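Long-range contact in cerato-platanin-like protein (Moniliophthora perniciosa, PDB 3SUL), which is of unknown function but belongs to the secreted cerato-platanin family of fungal proteins: residues E58-I66 and H76-F87. Numbering follows the deposited sequence.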
ATOM      1  N   GLU A  58       8.778  -2.545  11.780  1.00 22.06           N
ATOM      2  CA  GLU A  58       9.487  -3.581  11.102  1.00 24.90           C
ATOM      3  C   GLU A  58       8.743  -4.046   9.827  1.00 22.76           C
ATOM      4  O   GLU A  58       9.354  -4.643   8.928  1.00 24.34           O
ATOM      5  CB  GLU A  58       9.741  -4.713  12.090  1.00 25.78           C
ATOM      6  CG  GLU A  58      11.036  -5.511  11.782  1.00 31.20           C
ATOM      7  CD  GLU A  58      12.384  -4.868  12.157  1.00 36.63           C
ATOM      8  OE1 GLU A  58      12.467  -3.843  12.897  1.00 33.21           O
ATOM      9  OE2 GLU A  58      13.402  -5.410  11.623  1.00 42.68           O
ATOM     10  N   SER A  59       7.481  -3.707   9.739  1.00 22.74           N
ATOM     11  CA  SER A  59       6.626  -3.993   8.579  1.00 21.33           C
ATOM     12  C   SER A  59       6.736  -2.880   7.507  1.00 20.59           C
ATOM     13  O   SER A  59       6.112  -2.975   6.461  1.00 18.42           O
ATOM     14  CB  SER A  59       5.151  -4.098   8.993  1.00 21.82           C
ATOM     15  OG  SER A  59       4.842  -5.374   9.575  1.00 24.59           O
ATOM     16  N   CYS A  60       7.440  -1.794   7.813  1.00 20.43           N
ATOM     17  CA  CYS A  60       7.571  -0.698   6.841  1.00 17.90           C
ATOM     18  C   CYS A  60       8.273  -1.239   5.611  1.00 16.28           C
ATOM     19  O   CYS A  60       9.313  -1.920   5.699  1.00 17.31           O
ATOM     20  CB  CYS A  60       8.489   0.398   7.394  1.00 19.59           C
ATOM     21  SG  CYS A  60       7.507   1.508   8.349  1.00 20.67           S
ATOM     22  N   GLY A  61       7.727  -0.911   4.430  1.00 15.12           N
ATOM     23  CA  GLY A  61       8.396  -1.426   3.263  1.00 16.14           C
ATOM     24  C   GLY A  61       8.137  -2.880   2.942  1.00 15.86           C
ATOM     25  O   GLY A  61       8.837  -3.456   2.105  1.00 17.38           O
ATOM     26  N   THR A  62       7.180  -3.478   3.600  1.00 16.60           N
ATOM     27  CA  THR A  62       6.840  -4.860   3.218  1.00 15.57           C
ATOM     28  C   THR A  62       5.896  -4.844   2.059  1.00 15.62           C
ATOM     29  O   THR A  62       5.181  -3.901   1.803  1.00 15.26           O
ATOM     30  CB  THR A  62       6.197  -5.616   4.395  1.00 17.39           C
ATOM     31  OG1 THR A  62       5.204  -4.806   5.025  1.00 19.48           O
ATOM     32  CG2 THR A  62       7.282  -5.929   5.305  1.00 16.96           C
ATOM     33  N   CYS A  63       5.843  -5.970   1.419  1.00 12.67           N
ATOM     34  CA  CYS A  63       5.123  -6.102   0.153  1.00 14.27           C
ATOM     35  C   CYS A  63       3.921  -7.083   0.305  1.00 14.55           C
ATOM     36  O   CYS A  63       4.086  -8.210   0.787  1.00 15.19           O
ATOM     37  CB  CYS A  63       6.119  -6.571  -0.831  1.00 13.95           C
ATOM     38  SG  CYS A  63       5.454  -6.906  -2.495  1.00 15.13           S
ATOM     39  N   TYR A  64       2.769  -6.652  -0.150  1.00 12.79           N
ATOM     40  CA  TYR A  64       1.584  -7.488  -0.034  1.00 14.74           C
ATOM     41  C   TYR A  64       1.051  -7.777  -1.403  1.00 12.88           C
ATOM     42  O   TYR A  64       0.962  -6.874  -2.273  1.00 14.45           O
ATOM     43  CB  TYR A  64       0.488  -6.833   0.784  1.00 16.61           C
ATOM     44  CG  TYR A  64       1.006  -6.663   2.171  1.00 22.63           C
ATOM     45  CD1 TYR A  64       0.758  -7.627   3.198  1.00 28.60           C
ATOM     46  CD2 TYR A  64       1.805  -5.572   2.453  1.00 29.34           C
ATOM     47  CE1 TYR A  64       1.299  -7.443   4.483  1.00 28.53           C
ATOM     48  CE2 TYR A  64       2.337  -5.395   3.700  1.00 30.69           C
ATOM     49  CZ  TYR A  64       2.090  -6.308   4.716  1.00 31.81           C
ATOM     50  OH  TYR A  64       2.691  -6.016   5.954  1.00 33.99           O
ATOM     51  N   GLN A  65       0.768  -9.047  -1.620  1.00 13.25           N
ATOM     52  CA  GLN A  65       0.112  -9.379  -2.851  1.00 14.83           C
ATOM     53  C   GLN A  65      -1.342  -9.410  -2.448  1.00 15.20           C
ATOM     54  O   GLN A  65      -1.726 -10.174  -1.547  1.00 17.58           O
ATOM     55  CB  GLN A  65       0.703 -10.702  -3.298  1.00 15.99           C
ATOM     56  CG  GLN A  65       0.009 -11.292  -4.422  1.00 19.36           C
ATOM     57  CD  GLN A  65       0.213 -12.816  -4.452  1.00 22.37           C
ATOM     58  OE1 GLN A  65       1.300 -13.280  -4.708  1.00 26.36           O
ATOM     59  NE2 GLN A  65      -0.833 -13.573  -4.128  1.00 27.92           N
ATOM     60  N   ILE A  66      -2.168  -8.561  -3.100  1.00 16.41           N
ATOM     61  CA  ILE A  66      -3.571  -8.348  -2.697  1.00 16.05           C
ATOM     62  C   ILE A  66      -4.480  -8.698  -3.842  1.00 17.13           C
ATOM     63  O   ILE A  66      -4.302  -8.204  -4.941  1.00 16.72           O
ATOM     64  CB  ILE A  66      -3.853  -6.920  -2.373  1.00 16.85           C
ATOM     65  CG1 ILE A  66      -2.844  -6.395  -1.350  1.00 17.90           C
ATOM     66  CG2 ILE A  66      -5.370  -6.748  -2.012  1.00 14.98           C
ATOM     67  CD1 ILE A  66      -3.121  -4.970  -0.859  1.00 16.82           C
ATOM     68  N   HIS A  76       0.234  -5.630  -6.169  1.00 14.47           N
ATOM     69  CA  HIS A  76       1.220  -5.591  -5.111  1.00 13.39           C
ATOM     70  C   HIS A  76       1.265  -4.216  -4.480  1.00 15.38           C
ATOM     71  O   HIS A  76       1.261  -3.188  -5.153  1.00 15.32           O
ATOM     72  CB  HIS A  76       2.559  -5.998  -5.647  1.00 14.49           C
ATOM     73  CG  HIS A  76       2.611  -7.441  -6.022  1.00 16.71           C
ATOM     74  ND1 HIS A  76       2.226  -7.909  -7.267  1.00 17.42           N
ATOM     75  CD2 HIS A  76       3.010  -8.528  -5.313  1.00 21.73           C
ATOM     76  CE1 HIS A  76       2.388  -9.225  -7.296  1.00 19.55           C
ATOM     77  NE2 HIS A  76       2.849  -9.627  -6.117  1.00 20.28           N
ATOM     78  N   VAL A  77       1.226  -4.184  -3.179  1.00 14.17           N
ATOM     79  CA  VAL A  77       1.265  -2.929  -2.440  1.00 15.35           C
ATOM     80  C   VAL A  77       2.397  -2.966  -1.440  1.00 13.58           C
ATOM     81  O   VAL A  77       2.597  -3.951  -0.722  1.00 14.00           O
ATOM     82  CB  VAL A  77      -0.135  -2.671  -1.775  1.00 15.39           C
ATOM     83  CG1 VAL A  77      -0.063  -1.420  -0.898  1.00 18.60           C
ATOM     84  CG2 VAL A  77      -1.177  -2.525  -2.913  1.00 15.83           C
ATOM     85  N   VAL A  78       3.139  -1.860  -1.364  1.00 13.52           N
ATOM     86  CA  VAL A  78       4.196  -1.724  -0.362  1.00 11.67           C
ATOM     87  C   VAL A  78       3.572  -0.963   0.780  1.00 13.12           C
ATOM     88  O   VAL A  78       2.996   0.135   0.590  1.00 14.14           O
ATOM     89  CB  VAL A  78       5.353  -0.924  -0.865  1.00 13.62           C
ATOM     90  CG1 VAL A  78       6.425  -0.754   0.259  1.00 11.33           C
ATOM     91  CG2 VAL A  78       5.950  -1.691  -1.990  1.00 11.81           C
ATOM     92  N   GLY A  79       3.686  -1.565   1.946  1.00 12.64           N
ATOM     93  CA  GLY A  79       3.093  -0.952   3.191  1.00 14.14           C
ATOM     94  C   GLY A  79       4.041   0.180   3.595  1.00 14.12           C
ATOM     95  O   GLY A  79       5.241  -0.020   3.732  1.00 15.70           O
ATOM     96  N   VAL A  80       3.502   1.403   3.736  1.00 14.60           N
ATOM     97  CA  VAL A  80       4.388   2.514   4.067  1.00 16.10           C
ATOM     98  C   VAL A  80       3.780   3.372   5.144  1.00 16.86           C
ATOM     99  O   VAL A  80       4.388   4.343   5.533  1.00 16.04           O
ATOM    100  CB  VAL A  80       4.665   3.419   2.856  1.00 13.98           C
ATOM    101  CG1 VAL A  80       5.264   2.614   1.719  1.00 14.81           C
ATOM    102  CG2 VAL A  80       3.393   4.090   2.355  1.00 14.74           C
ATOM    103  N   ASP A  81       2.553   3.057   5.562  1.00 17.89           N
ATOM    104  CA  ASP A  81       1.925   3.903   6.569  1.00 17.52           C
ATOM    105  C   ASP A  81       0.962   3.078   7.437  1.00 19.65           C
ATOM    106  O   ASP A  81       0.616   1.967   7.139  1.00 19.24           O
ATOM    107  CB  ASP A  81       1.218   5.117   5.941  1.00 17.62           C
ATOM    108  CG  ASP A  81       1.055   6.251   6.947  1.00 19.15           C
ATOM    109  OD1 ASP A  81       1.643   6.126   8.052  1.00 16.72           O
ATOM    110  OD2 ASP A  81       0.368   7.208   6.612  1.00 21.65           O
ATOM    111  N   VAL A  82       0.530   3.671   8.522  1.00 20.72           N
ATOM    112  CA  VAL A  82      -0.404   3.026   9.440  1.00 22.09           C
ATOM    113  C   VAL A  82      -1.791   3.036   8.820  1.00 22.14           C
ATOM    114  O   VAL A  82      -2.294   4.078   8.351  1.00 23.77           O
ATOM    115  CB  VAL A  82      -0.394   3.822  10.765  1.00 21.15           C
ATOM    116  CG1 VAL A  82      -1.442   3.211  11.781  1.00 23.82           C
ATOM    117  CG2 VAL A  82       0.968   3.773  11.366  1.00 18.36           C
ATOM    118  N   ALA A  83      -2.435   1.854   8.760  1.00 24.72           N
ATOM    119  CA  ALA A  83      -3.885   1.853   8.483  1.00 25.30           C
ATOM    120  C   ALA A  83      -4.530   1.313   9.731  1.00 26.62           C
ATOM    121  O   ALA A  83      -3.916   0.510  10.442  1.00 25.74           O
ATOM    122  CB  ALA A  83      -4.272   1.019   7.290  1.00 25.03           C
ATOM    123  N   GLY A  84      -5.734   1.807  10.006  1.00 28.29           N
ATOM    124  CA  GLY A  84      -6.531   1.290  11.126  1.00 31.02           C
ATOM    125  C   GLY A  84      -7.011  -0.112  10.825  1.00 31.78           C
ATOM    126  O   GLY A  84      -6.858  -1.058  11.627  1.00 33.64           O
ATOM    127  N   ASN A  85      -7.565  -0.254   9.627  1.00 32.40           N
ATOM    128  CA  ASN A  85      -8.132  -1.518   9.265  1.00 31.80           C
ATOM    129  C   ASN A  85      -7.869  -1.850   7.812  1.00 30.09           C
ATOM    130  O   ASN A  85      -8.304  -1.130   6.845  1.00 29.47           O
ATOM    131  CB  ASN A  85      -9.645  -1.548   9.630  1.00 33.10           C
ATOM    132  CG  ASN A  85     -10.267  -2.901   9.405  1.00 35.18           C
ATOM    133  OD1 ASN A  85      -9.720  -3.924   9.811  1.00 39.94           O
ATOM    134  ND2 ASN A  85     -11.425  -2.914   8.745  1.00 40.77           N
ATOM    135  N   GLY A  86      -7.131  -2.927   7.662  1.00 27.89           N
ATOM    136  CA  GLY A  86      -6.917  -3.497   6.336  1.00 26.21           C
ATOM    137  C   GLY A  86      -5.877  -2.661   5.599  1.00 23.66           C
ATOM    138  O   GLY A  86      -4.830  -2.389   6.121  1.00 24.45           O
ATOM    139  N   PHE A  87      -6.250  -2.225   4.406  1.00 25.53           N
ATOM    140  CA  PHE A  87      -5.375  -1.416   3.555  1.00 23.44           C
ATOM    141  C   PHE A  87      -6.069  -0.155   3.102  1.00 23.70           C
ATOM    142  O   PHE A  87      -7.282  -0.126   2.828  1.00 23.86           O
ATOM    143  CB  PHE A  87      -5.044  -2.185   2.268  1.00 23.77           C
ATOM    144  CG  PHE A  87      -4.148  -3.383   2.464  1.00 22.55           C
ATOM    145  CD1 PHE A  87      -2.755  -3.244   2.544  1.00 19.56           C
ATOM    146  CD2 PHE A  87      -4.681  -4.661   2.527  1.00 24.58           C
ATOM    147  CE1 PHE A  87      -1.865  -4.356   2.713  1.00 24.38           C
ATOM    148  CE2 PHE A  87      -3.793  -5.787   2.677  1.00 24.07           C
ATOM    149  CZ  PHE A  87      -2.405  -5.625   2.815  1.00 23.42           C
TER
HETATM  150  O   HOH W   1       3.476 -12.175  -5.521  1.00 30.79           O
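Val77 O takes a hydrogen bond from Tyr64 N (2.8 Å) and a CA-H...O contact from Cys63 CA (3.4 Å). Val77 N returns a bond to Tyr64 O, making this an antiparallel hydrogen-bonded pair. Towards the type II turn Ser59 to Thr62, Gly79 takes over: its N bonds Thr62 O at 2.8 Å, while its O accepts Gly61 N at 2.7 Å. Glycine suits position 79 because a CB here would crowd Tyr64 CE2 and Thr62 OG1, and position 61 because of its positive phi. The two strands form a hairpin in the six-stranded sheet, consistent with the double-psi beta barrel of this family. On the face bearing Tyr64, Ile66 and Val77, flat Phe87 serves two neighbours: its edge meets the face of the Tyr64 ring, planes 68° apart, with Phe87 CZ 3.6 Å from Tyr64 CG, and its own face receives Ile66. The slim, extended Ile66 chain (chi2 -175°) sets CD1 over the ring centre in a CH-pi contact and also reaches Val77 CG2. A leucine here, lacking the ring, would probably open a gap against the Tyr64 face and leave Ile66 CD1 free to shift. Tyr64 OH hydrogen-bonds Thr51 OG1, outside the hairpin, giving the ring a polar tether. On the other face, with disulfide-bonded Cys63 (to Cys120), Gln65 and His76 lie side by side, amide and ring planes 86° apart; polar groups suit these partly exposed positions, where one water joins Gln65 OE1 to His76 NE2.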